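Local structure of envelope glycoprotein (Bourbon virus, 5ZKX) at the interface of chains A and B. The protein is a class III viral fusion protein of the gp64 family, seen here as its postfusion trimer, and probably merges the viral envelope with a host membrane. Residues are numbered along the deposited sequence; one frame, centred on the assembly and turned at random. Chains: chain A/B, Envelope glycoprotein.

The interface of chains A and B. Residues chain A 312, 315, 319, 401; chain B 308, 311-312, 315.
A:Phe312 drives its ring tip into the face of B:Phe312. The planes stand 66° apart, edge-to-face, with centroids 4.8 Å apart. A:Phe312 CZ lies 3.4 Å from B:Phe312 CE2, above that ring and offset toward its rim. Both residues sit on helix 284-329, the long central helix that packs against its copies in the coiled-coil core of the postfusion trimer. Apolar packing carries the patch: among the residues here no N or O of one chain is within bonding distance of the other.

The tight part surrounds the A:Phe312 ring. B:Arg311 passes its aliphatic stem over one face, with CB 3.9 Å from the ring centroid in a CH-pi contact. Its chain is extended from CG to NE and runs back along A:Phe312 toward CB. The guanidinium stands nearly upright to the ring, 85° between planes, and does not stack on it. B:Leu315 CD1 touches CE1 of A:Phe312 at 3.5 Å. At the opposite rim, on the same side of the plane as B:Arg311 CB, B:Leu308 CD2 lies 3.9 Å from A:Phe312 CE2.

Less surface is hidden away from this ring: 84 Å² for A:Phe312, against 6 Å² for A:Leu315 and 8 Å² for A:Phe401. A:Phe401, from a loop segment, crosses B:Phe312 at about a right angle, its CE2 4.1 Å from B:Phe312 CD1. Farther along the helices, A:Leu315 and B:Leu315 meet methyl to methyl through their CD1 atoms. A:Met319 holds SD anti to CA (chi2 -177°), and this thioether SD rests 3.7 Å from B:Leu315 CD2.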
# COMPACT_ATOMS: atom_id res chain seq x y z
N PHE A 312 8.72 33.73 19.63
CA PHE A 312 9.40 34.81 18.93
C PHE A 312 8.64 36.13 19.05
O PHE A 312 9.26 37.20 19.09
CB PHE A 312 9.59 34.45 17.46
CG PHE A 312 10.88 33.74 17.16
CD1 PHE A 312 12.09 34.42 17.27
CD2 PHE A 312 10.89 32.42 16.78
CE1 PHE A 312 13.28 33.77 17.00
CE2 PHE A 312 12.08 31.77 16.50
CZ PHE A 312 13.28 32.45 16.62
N LEU A 315 9.47 37.48 22.42
CA LEU A 315 10.84 38.00 22.46
C LEU A 315 10.93 39.38 21.83
O LEU A 315 11.60 40.27 22.37
CB LEU A 315 11.79 37.04 21.76
CG LEU A 315 12.15 35.76 22.52
CD1 LEU A 315 13.35 35.10 21.87
CD2 LEU A 315 12.43 36.05 23.99
N MET A 319 12.21 42.68 23.67
CA MET A 319 13.38 43.37 23.14
C MET A 319 13.05 44.79 22.70
O MET A 319 13.89 45.68 22.80
CB MET A 319 13.99 42.58 21.98
CG MET A 319 14.66 41.29 22.42
SD MET A 319 15.45 40.38 21.07
CE MET A 319 16.76 41.52 20.61
N PHE A 401 25.77 29.10 19.25
CA PHE A 401 24.78 28.48 18.38
C PHE A 401 25.47 27.76 17.23
O PHE A 401 26.40 28.29 16.61
CB PHE A 401 23.83 29.54 17.83
CG PHE A 401 22.78 30.00 18.81
CD1 PHE A 401 22.68 29.41 20.06
CD2 PHE A 401 21.91 31.01 18.48
CE1 PHE A 401 21.72 29.83 20.96
CE2 PHE A 401 20.95 31.44 19.38
CZ PHE A 401 20.85 30.85 20.62
N LEU B 308 12.69 29.98 10.96
CA LEU B 308 13.02 30.16 12.37
C LEU B 308 14.52 30.27 12.59
O LEU B 308 14.96 30.94 13.53
CB LEU B 308 12.45 29.00 13.19
CG LEU B 308 10.93 28.78 13.15
CD1 LEU B 308 10.55 27.57 13.99
CD2 LEU B 308 10.18 30.01 13.63
N ARG B 311 15.39 33.82 11.87
CA ARG B 311 14.96 34.66 12.98
C ARG B 311 15.97 34.63 14.12
O ARG B 311 16.29 35.67 14.70
CB ARG B 311 13.58 34.20 13.47
CG ARG B 311 12.45 34.45 12.49
CD ARG B 311 11.10 34.14 13.13
NE ARG B 311 9.99 34.51 12.26
CZ ARG B 311 8.71 34.43 12.61
NH1 ARG B 311 8.37 33.98 13.81
NH2 ARG B 311 7.76 34.79 11.75
N PHE B 312 16.49 33.45 14.45
CA PHE B 312 17.49 33.35 15.50
C PHE B 312 18.78 34.08 15.12
O PHE B 312 19.46 34.63 16.00
CB PHE B 312 17.79 31.88 15.81
CG PHE B 312 16.93 31.30 16.89
CD1 PHE B 312 17.06 31.72 18.20
CD2 PHE B 312 15.99 30.33 16.60
CE1 PHE B 312 16.26 31.19 19.20
CE2 PHE B 312 15.20 29.79 17.59
CZ PHE B 312 15.34 30.23 18.89
N LEU B 315 18.12 37.70 15.75
CA LEU B 315 18.10 37.99 17.17
C LEU B 315 19.51 38.10 17.74
O LEU B 315 19.79 39.00 18.54
CB LEU B 315 17.31 36.92 17.93
CG LEU B 315 15.79 36.98 17.80
CD1 LEU B 315 15.15 36.11 18.85
CD2 LEU B 315 15.28 38.41 17.91